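Local coordinates for protein endo-beta-mannanase (Opitutaceae bacterium TAV5, PDB 7BOB) that probably cleaves single mannose units from the ends of beta-1,4-linked mannan chains, acting as a homotrimeric exo-beta-1,4-mannosidase of glycoside hydrolase family 5, at residues A[500-505]-A[509-514]; A[560-565]-A[577-582]; A[494-499]-A[534-539]. All coordinates share one frame; numbering follows the deposited sequence.

Interaction 1: A[500-505]-A[509-514]; sequences PAITAT and PYEFTC
A501 and F512 bind each other twice through the backbone, A501 N to F512 O at 3.0 Å and F512 N to A501 O at 2.8 Å. T503 and Y510 repeat the pattern, T503 N lying 2.8 Å from Y510 O and Y510 N lying 2.9 Å from T503 O. I502–E511 and A504–P509 are the alternating non-hydrogen-bonded pairs, where contacts such as I502 CA to Y510 O (3.4 Å) are of the CA-H...O kind; P509, which has no N-H to give, suits such a position. The two strands thus form an antiparallel beta hairpin, running at 151° to each other. Its buried face carries A501, T503, Y510 and F512. With OG1 of T503 anti to its own N (chi1 -169°) and hydrogen-bonded to T533 O, the methyl CG2 is turned onto Y510 CB, 3.6 Å away, and also touches the F512 ring. T505 OG1 comes up to the edge of the Y510 ring, 3.5 Å from CE2, while Y510 OH is hydrogen-bonded to S575 O. On the other face I502 and E511 lie side by side and point the same way: I502 CG1 flanks E511 CG, and I502 CD1 ends 3.6 Å from E511 OE1. With an alanine here, lacking CG1 and CD1, the E511 chain would probably lose much of its apolar flank and be freer to turn.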
loop_
_atom_site.group_PDB
_atom_site.type_symbol
_atom_site.label_atom_id
_atom_site.label_comp_id
_atom_site.label_asym_id
_atom_site.label_seq_id
_atom_site.Cartn_x
_atom_site.Cartn_y
_atom_site.Cartn_z
ATOM N N PRO A 500 -1.787 21.871 -15.761
ATOM C CA PRO A 500 -3.201 22.275 -15.674
ATOM C C PRO A 500 -3.689 23.002 -16.917
ATOM O O PRO A 500 -2.947 23.732 -17.580
ATOM C CB PRO A 500 -3.229 23.194 -14.449
ATOM C CG PRO A 500 -2.152 22.680 -13.588
ATOM C CD PRO A 500 -1.040 22.247 -14.545
ATOM N N ALA A 501 -4.954 22.780 -17.244
ATOM C CA ALA A 501 -5.609 23.488 -18.328
ATOM C C ALA A 501 -6.547 24.508 -17.704
ATOM O O ALA A 501 -7.384 24.152 -16.865
ATOM C CB ALA A 501 -6.356 22.532 -19.252
ATOM N N ILE A 502 -6.381 25.772 -18.089
ATOM C CA ILE A 502 -7.188 26.878 -17.592
ATOM C C ILE A 502 -8.065 27.359 -18.738
ATOM O O ILE A 502 -7.611 27.433 -19.882
ATOM C CB ILE A 502 -6.298 28.014 -17.052
ATOM C CG1 ILE A 502 -5.359 27.464 -15.985
ATOM C CG2 ILE A 502 -7.147 29.177 -16.529
ATOM C CD1 ILE A 502 -4.735 28.527 -15.142
ATOM N N THR A 503 -9.321 27.669 -18.438
ATOM C CA THR A 503 -10.297 27.906 -19.493
ATOM C C THR A 503 -11.434 28.763 -18.939
ATOM O O THR A 503 -11.405 29.210 -17.789
ATOM C CB THR A 503 -10.810 26.572 -20.053
ATOM O OG1 THR A 503 -11.556 26.810 -21.255
ATOM C CG2 THR A 503 -11.710 25.867 -19.020
ATOM N N ALA A 504 -12.451 28.985 -19.774
ATOM C CA ALA A 504 -13.620 29.761 -19.363
ATOM C C ALA A 504 -14.798 29.408 -20.256
ATOM O O ALA A 504 -14.667 29.443 -21.484
ATOM C CB ALA A 504 -13.346 31.270 -19.442
ATOM N N THR A 505 -15.936 29.068 -19.647
ATOM C CA THR A 505 -17.195 29.088 -20.374
ATOM C C THR A 505 -17.766 30.504 -20.283
ATOM O O THR A 505 -17.144 31.416 -19.727
ATOM C CB THR A 505 -18.197 28.057 -19.837
ATOM O OG1 THR A 505 -18.565 28.384 -18.491
ATOM C CG2 THR A 505 -17.638 26.633 -19.888
ATOM N N PRO A 509 -14.573 31.184 -15.034
ATOM C CA PRO A 509 -13.305 30.491 -15.270
ATOM C C PRO A 509 -13.259 29.094 -14.652
ATOM O O PRO A 509 -13.937 28.786 -13.671
ATOM C CB PRO A 509 -12.305 31.411 -14.564
ATOM C CG PRO A 509 -13.097 31.883 -13.355
ATOM C CD PRO A 509 -14.519 32.042 -13.837
ATOM N N TYR A 510 -12.396 28.259 -15.229
ATOM C CA TYR A 510 -12.236 26.877 -14.799
ATOM C C TYR A 510 -10.779 26.472 -14.919
ATOM O O TYR A 510 -10.071 26.910 -15.831
ATOM C CB TYR A 510 -13.077 25.930 -15.640
ATOM C CG TYR A 510 -14.534 26.035 -15.343
ATOM C CD1 TYR A 510 -15.103 25.293 -14.309
ATOM C CD2 TYR A 510 -15.351 26.896 -16.078
ATOM C CE1 TYR A 510 -16.470 25.388 -14.026
ATOM C CE2 TYR A 510 -16.714 26.998 -15.805
ATOM C CZ TYR A 510 -17.264 26.243 -14.779
ATOM O OH TYR A 510 -18.600 26.343 -14.493
ATOM N N GLU A 511 -10.335 25.628 -13.998
ATOM C CA GLU A 511 -8.993 25.064 -14.055
ATOM C C GLU A 511 -9.077 23.576 -13.767
ATOM O O GLU A 511 -9.584 23.177 -12.716
ATOM C CB GLU A 511 -8.056 25.751 -13.062
ATOM C CG GLU A 511 -6.677 25.152 -13.037
ATOM C CD GLU A 511 -5.827 25.759 -11.955
ATOM O OE1 GLU A 511 -5.619 26.992 -11.996
ATOM O OE2 GLU A 511 -5.387 25.014 -11.053
ATOM N N PHE A 512 -8.580 22.765 -14.700
ATOM C CA PHE A 512 -8.542 21.313 -14.571
ATOM C C PHE A 512 -7.104 20.862 -14.345
ATOM O O PHE A 512 -6.259 21.018 -15.233
ATOM C CB PHE A 512 -9.115 20.645 -15.818
ATOM C CG PHE A 512 -10.520 21.046 -16.109
ATOM C CD1 PHE A 512 -11.562 20.539 -15.357
ATOM C CD2 PHE A 512 -10.801 21.958 -17.105
ATOM C CE1 PHE A 512 -12.871 20.915 -15.612
ATOM C CE2 PHE A 512 -12.124 22.342 -17.359
ATOM C CZ PHE A 512 -13.148 21.818 -16.617
ATOM N N THR A 513 -6.843 20.269 -13.176
ATOM C CA THR A 513 -5.524 19.752 -12.839
ATOM C C THR A 513 -5.373 18.257 -13.066
ATOM O O THR A 513 -4.250 17.765 -13.007
ATOM C CB THR A 513 -5.191 20.053 -11.374
ATOM O OG1 THR A 513 -6.087 19.301 -10.535
ATOM C CG2 THR A 513 -5.326 21.547 -11.085
ATOM N N CYS A 514 -6.447 17.515 -13.316
ATOM C CA CYS A 514 -6.370 16.066 -13.484
ATOM C C CYS A 514 -6.728 15.670 -14.903
ATOM O O CYS A 514 -7.599 16.286 -15.532
ATOM C CB CYS A 514 -7.298 15.325 -12.521
ATOM S SG CYS A 514 -7.045 15.720 -10.801
#

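Interaction 2: A[560-565]-A[577-582]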
loop_
_atom_site.group_PDB
_atom_site.type_symbol
_atom_site.label_atom_id
_atom_site.label_comp_id
_atom_site.label_asym_id
_atom_site.label_seq_id
_atom_site.Cartn_x
_atom_site.Cartn_y
_atom_site.Cartn_z
ATOM N N ALA A 560 -12.566 14.221 -11.583
ATOM C CA ALA A 560 -11.382 14.118 -10.742
ATOM C C ALA A 560 -10.864 15.503 -10.379
ATOM O O ALA A 560 -10.569 15.778 -9.207
ATOM C CB ALA A 560 -10.293 13.292 -11.441
ATOM N N SER A 561 -10.742 16.392 -11.378
ATOM C CA SER A 561 -10.312 17.764 -11.106
ATOM C C SER A 561 -11.183 18.420 -10.044
ATOM O O SER A 561 -10.673 18.996 -9.079
ATOM C CB SER A 561 -10.311 18.608 -12.389
ATOM O OG SER A 561 -9.713 17.951 -13.495
ATOM N N PHE A 562 -12.495 18.348 -10.216
ATOM C CA PHE A 562 -13.385 18.889 -9.196
ATOM C C PHE A 562 -13.142 18.228 -7.836
ATOM O O PHE A 562 -13.060 18.914 -6.805
ATOM C CB PHE A 562 -14.830 18.701 -9.629
ATOM C CG PHE A 562 -15.236 19.556 -10.806
ATOM C CD1 PHE A 562 -14.396 20.558 -11.290
ATOM C CD2 PHE A 562 -16.476 19.380 -11.402
ATOM C CE1 PHE A 562 -14.779 21.323 -12.342
ATOM C CE2 PHE A 562 -16.864 20.147 -12.459
ATOM C CZ PHE A 562 -16.008 21.132 -12.939
ATOM N N LEU A 563 -13.005 16.895 -7.817
ATOM C CA LEU A 563 -12.780 16.200 -6.553
ATOM C C LEU A 563 -11.443 16.586 -5.927
ATOM O O LEU A 563 -11.356 16.675 -4.698
ATOM C CB LEU A 563 -12.876 14.683 -6.745
ATOM C CG LEU A 563 -14.298 14.116 -6.912
ATOM C CD1 LEU A 563 -14.265 12.717 -7.476
ATOM C CD2 LEU A 563 -15.091 14.151 -5.624
ATOM N N SER A 564 -10.403 16.859 -6.742
ATOM C CA SER A 564 -9.123 17.301 -6.181
ATOM C C SER A 564 -9.211 18.662 -5.510
ATOM O O SER A 564 -8.330 19.000 -4.713
ATOM C CB SER A 564 -8.025 17.327 -7.262
ATOM O OG SER A 564 -8.224 18.399 -8.181
ATOM N N GLN A 565 -10.236 19.461 -5.811
ATOM C CA GLN A 565 -10.428 20.764 -5.181
ATOM C C GLN A 565 -11.531 20.737 -4.132
ATOM O O GLN A 565 -12.131 21.778 -3.823
ATOM C CB GLN A 565 -10.680 21.843 -6.243
ATOM C CG GLN A 565 -9.620 21.839 -7.389
ATOM C CD GLN A 565 -8.173 22.027 -6.887
ATOM O OE1 GLN A 565 -7.299 21.171 -7.096
ATOM N NE2 GLN A 565 -7.932 23.140 -6.205
ATOM N N SER A 577 -21.315 22.757 -10.997
ATOM C CA SER A 577 -22.591 22.326 -11.536
ATOM C C SER A 577 -22.934 23.112 -12.804
ATOM O O SER A 577 -23.430 22.551 -13.785
ATOM C CB SER A 577 -23.647 22.479 -10.444
ATOM O OG SER A 577 -24.953 22.439 -10.952
ATOM N N ALA A 578 -22.621 24.404 -12.826
ATOM C CA ALA A 578 -22.839 25.185 -14.041
ATOM C C ALA A 578 -22.048 24.630 -15.225
ATOM O O ALA A 578 -22.467 24.794 -16.376
ATOM C CB ALA A 578 -22.464 26.648 -13.793
ATOM N N TRP A 579 -20.921 23.955 -14.960
ATOM C CA TRP A 579 -20.139 23.342 -16.032
ATOM C C TRP A 579 -20.979 22.370 -16.856
ATOM O O TRP A 579 -20.959 22.414 -18.094
ATOM C CB TRP A 579 -18.919 22.612 -15.462
ATOM C CG TRP A 579 -18.186 21.843 -16.521
ATOM C CD1 TRP A 579 -18.390 20.542 -16.881
ATOM C CD2 TRP A 579 -17.148 22.345 -17.391
ATOM N NE1 TRP A 579 -17.533 20.196 -17.906
ATOM C CE2 TRP A 579 -16.768 21.287 -18.239
ATOM C CE3 TRP A 579 -16.522 23.590 -17.538
ATOM C CZ2 TRP A 579 -15.778 21.428 -19.210
ATOM C CZ3 TRP A 579 -15.536 23.733 -18.504
ATOM C CH2 TRP A 579 -15.180 22.659 -19.329
ATOM N N TYR A 580 -21.693 21.446 -16.187
ATOM C CA TYR A 580 -22.482 20.466 -16.934
ATOM C C TYR A 580 -23.575 21.144 -17.750
ATOM O O TYR A 580 -23.850 20.744 -18.892
ATOM C CB TYR A 580 -23.104 19.431 -15.995
ATOM C CG TYR A 580 -22.099 18.522 -15.352
ATOM C CD1 TYR A 580 -21.695 17.343 -15.981
ATOM C CD2 TYR A 580 -21.542 18.845 -14.132
ATOM C CE1 TYR A 580 -20.759 16.518 -15.411
ATOM C CE2 TYR A 580 -20.612 18.030 -13.551
ATOM C CZ TYR A 580 -20.229 16.868 -14.193
ATOM O OH TYR A 580 -19.303 16.071 -13.598
ATOM N N ALA A 581 -24.232 22.154 -17.171
ATOM C CA ALA A 581 -25.314 22.834 -17.883
ATOM C C ALA A 581 -24.807 23.457 -19.182
ATOM O O ALA A 581 -25.409 23.276 -20.245
ATOM C CB ALA A 581 -25.960 23.892 -16.986
ATOM N N ALA A 582 -23.669 24.152 -19.122
ATOM C CA ALA A 582 -23.143 24.806 -20.320
ATOM C C ALA A 582 -22.838 23.804 -21.432
ATOM O O ALA A 582 -23.064 24.087 -22.617
ATOM C CB ALA A 582 -21.895 25.608 -19.970
#
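Between the last two helices of the C-terminal domain, 558-564 and 569-583, lies an aromatic cluster in which F562 of the first meets W579 and Y580 of the second. The backbones stay well apart, the closest CA atoms, those of F562 and S577, being 10.1 Å from each other, and the gap is bridged by long side chains alone. F562 and W579 form a T-shaped pair. The F562 ring turns its edge to the face of the five-membered ring of W579, with centroids 5.9 Å apart and planes at 87°. At the far end of the phenyl group, F562 CZ lies 4.1 Å from W579 CB, which sits near the F562 plane, so the root of the indole is touched as well as its face. W579 presents this face with CG anti to the backbone N (chi1 173°). Y580 also reaches the edge of the phenyl ring, its CE2 lying near the ring plane, 4.4 Å from F562 CE2; its hydroxyl is hydrogen-bonded to E559 OE2, back on the helix that carries F562, which ties the two helices together through a polar bond beside the apolar one. Further aromatic groups extend the cluster: W576 stacks on F562, and Y510 and F512 of the hairpin meet W579 edge-to-face; L415 of helix 406-422 adds an aliphatic contact to F562. With a buried phenylalanine set edge-on against a tryptophan and touching a tyrosine, and no hydrogen bond between the two segments, this is aromatic side-chain packing between consecutive helices, part of the hydrophobic core of an alpha/beta domain built on a mixed, largely parallel sheet.

Interaction 3: A[494-499]-A[534-539]; sequences DYRAAT and DNEGSP
R496 and E536 meet from opposite directions in a long salt bridge, R496 NH2 to E536 OE1 at 3.8 Å. The oxygen lies in the guanidinium plane, at its edge, but the carboxylate is turned 81° against that plane, so the pairing is not a flat, two-pronged one. R496 starts with CG wedged between its backbone N and carbonyl carbon (chi1 48°) and bends again at chi3. This fold brings NE back to A497 O, 3.3 Å away and near the guanidinium plane, with a weak further bond from NH2 to T499 OG1, so its orientation is probably set largely by its own segment. E536 CG is wedged likewise (chi1 65°), and the chain extended beyond it carries OE1 across to the arginine. NH1 approaches S538 OG to 3.8 Å. D534 OD2 lies 4.2 Å from R496 NH1, well out of the plane, and probably acts on it only through charge; its salt bridge is with R520. The other carboxylate oxygen, D534 OD1, takes S538 N at 2.7 Å nearly along its C-O axis, and weakly S538 OG. With G537 N on D534 O, D534 N on S538 O, and G537 at positive phi, residues 534-538 form the type I turn plus G1 bulge of a beta hairpin joining strands 529-533 and 539-546.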
loop_
_atom_site.group_PDB
_atom_site.type_symbol
_atom_site.label_atom_id
_atom_site.label_comp_id
_atom_site.label_asym_id
_atom_site.label_seq_id
_atom_site.Cartn_x
_atom_site.Cartn_y
_atom_site.Cartn_z
ATOM N N ASP A 494 0.009 13.930 -30.645
ATOM C CA ASP A 494 1.112 13.647 -29.737
ATOM C C ASP A 494 0.573 13.720 -28.321
ATOM O O ASP A 494 -0.510 14.263 -28.083
ATOM C CB ASP A 494 2.275 14.643 -29.910
ATOM C CG ASP A 494 3.548 14.219 -29.168
ATOM O OD1 ASP A 494 3.629 13.054 -28.699
ATOM O OD2 ASP A 494 4.474 15.048 -29.039
ATOM N N TYR A 495 1.346 13.173 -27.387
ATOM C CA TYR A 495 1.153 13.527 -25.992
ATOM C C TYR A 495 1.671 14.939 -25.736
ATOM O O TYR A 495 2.408 15.514 -26.537
ATOM C CB TYR A 495 1.883 12.548 -25.088
ATOM C CG TYR A 495 1.591 11.110 -25.435
ATOM C CD1 TYR A 495 0.405 10.498 -25.023
ATOM C CD2 TYR A 495 2.487 10.373 -26.198
ATOM C CE1 TYR A 495 0.146 9.181 -25.346
ATOM C CE2 TYR A 495 2.234 9.079 -26.532
ATOM C CZ TYR A 495 1.073 8.476 -26.102
ATOM O OH TYR A 495 0.852 7.161 -26.442
ATOM N N ARG A 496 1.317 15.478 -24.575
ATOM C CA ARG A 496 1.902 16.725 -24.097
ATOM C C ARG A 496 1.933 16.668 -22.578
ATOM O O ARG A 496 1.331 15.785 -21.968
ATOM C CB ARG A 496 1.100 17.933 -24.583
ATOM C CG ARG A 496 -0.398 17.758 -24.353
ATOM C CD ARG A 496 -1.071 19.109 -24.192
ATOM N NE ARG A 496 -0.481 19.811 -23.058
ATOM C CZ ARG A 496 -0.533 21.126 -22.886
ATOM N NH1 ARG A 496 -1.165 21.890 -23.777
ATOM N NH2 ARG A 496 0.043 21.665 -21.811
ATOM N N ALA A 497 2.605 17.638 -21.964
ATOM C CA ALA A 497 2.758 17.623 -20.509
ATOM C C ALA A 497 1.404 17.753 -19.810
ATOM O O ALA A 497 0.539 18.537 -20.221
ATOM C CB ALA A 497 3.689 18.755 -20.063
ATOM N N ALA A 498 1.244 17.010 -18.720
ATOM C CA ALA A 498 -0.016 16.956 -17.989
ATOM C C ALA A 498 -0.147 18.120 -17.017
ATOM O O ALA A 498 -0.542 17.932 -15.865
ATOM C CB ALA A 498 -0.137 15.632 -17.236
ATOM N N THR A 499 0.163 19.325 -17.487
ATOM C CA THR A 499 0.045 20.529 -16.684
ATOM C C THR A 499 -1.382 21.058 -16.742
ATOM O O THR A 499 -2.126 20.750 -17.677
ATOM C CB THR A 499 1.025 21.584 -17.194
ATOM O OG1 THR A 499 0.765 21.841 -18.584
ATOM C CG2 THR A 499 2.445 21.107 -16.999
ATOM N N ASP A 534 -7.939 25.971 -24.013
ATOM C CA ASP A 534 -7.368 26.439 -22.763
ATOM C C ASP A 534 -6.822 27.854 -22.985
ATOM O O ASP A 534 -6.918 28.418 -24.083
ATOM C CB ASP A 534 -6.314 25.461 -22.237
ATOM C CG ASP A 534 -5.145 25.306 -23.176
ATOM O OD1 ASP A 534 -5.255 25.783 -24.324
ATOM O OD2 ASP A 534 -4.119 24.708 -22.768
ATOM N N ASN A 535 -6.274 28.458 -21.927
ATOM C CA ASN A 535 -5.893 29.858 -22.021
ATOM C C ASN A 535 -4.618 30.057 -22.835
ATOM O O ASN A 535 -4.328 31.188 -23.237
ATOM C CB ASN A 535 -5.782 30.482 -20.612
ATOM C CG ASN A 535 -4.516 30.055 -19.844
ATOM O OD1 ASN A 535 -3.840 29.080 -20.193
ATOM N ND2 ASN A 535 -4.205 30.791 -18.772
ATOM N N GLU A 536 -3.878 28.977 -23.114
ATOM C CA GLU A 536 -2.757 28.983 -24.043
ATOM C C GLU A 536 -3.121 28.375 -25.404
ATOM O O GLU A 536 -2.287 27.699 -26.021
ATOM C CB GLU A 536 -1.553 28.270 -23.427
ATOM C CG GLU A 536 -1.731 26.786 -23.157
ATOM C CD GLU A 536 -0.410 26.084 -22.872
ATOM O OE1 GLU A 536 -0.266 25.466 -21.787
ATOM O OE2 GLU A 536 0.493 26.156 -23.737
ATOM N N GLY A 537 -4.373 28.574 -25.859
ATOM C CA GLY A 537 -4.762 28.449 -27.260
ATOM C C GLY A 537 -5.151 27.066 -27.764
ATOM O O GLY A 537 -5.767 26.973 -28.832
ATOM N N SER A 538 -4.797 25.930 -27.007
ATOM C CA SER A 538 -4.968 24.584 -27.552
ATOM C C SER A 538 -6.370 24.015 -27.272
ATOM O O SER A 538 -7.047 24.427 -26.318
ATOM C CB SER A 538 -3.900 23.652 -26.981
ATOM O OG SER A 538 -4.130 23.380 -25.610
ATOM N N PRO A 539 -6.830 23.077 -28.105
ATOM C CA PRO A 539 -8.194 22.555 -27.958
ATOM C C PRO A 539 -8.385 21.836 -26.630
ATOM O O PRO A 539 -7.548 21.031 -26.217
ATOM C CB PRO A 539 -8.334 21.594 -29.144
ATOM C CG PRO A 539 -7.226 22.002 -30.099
ATOM C CD PRO A 539 -6.125 22.442 -29.231
#

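All three contacts lie in the C-terminal domain, apart from the eight-stranded parallel barrel sheet. Along the chain, strand 490-496 of interaction 3 leads directly into the hairpin of interaction 1, the 534-539 turn follows, and the helices of interaction 2 come last. Interaction 1 sits between the others, its centre about 10 Å from that of interaction 2 and about 11 Å from that of interaction 3, whereas those two are about 19 Å apart and do not touch. The hairpin thus links the helical layer to the turn at the edge of the mixed sheet. Beyond it, D494 is hydrogen-bonded to L255 of a neighbouring subunit, so this end of segment 494-499 lies in a subunit interface of the trimer.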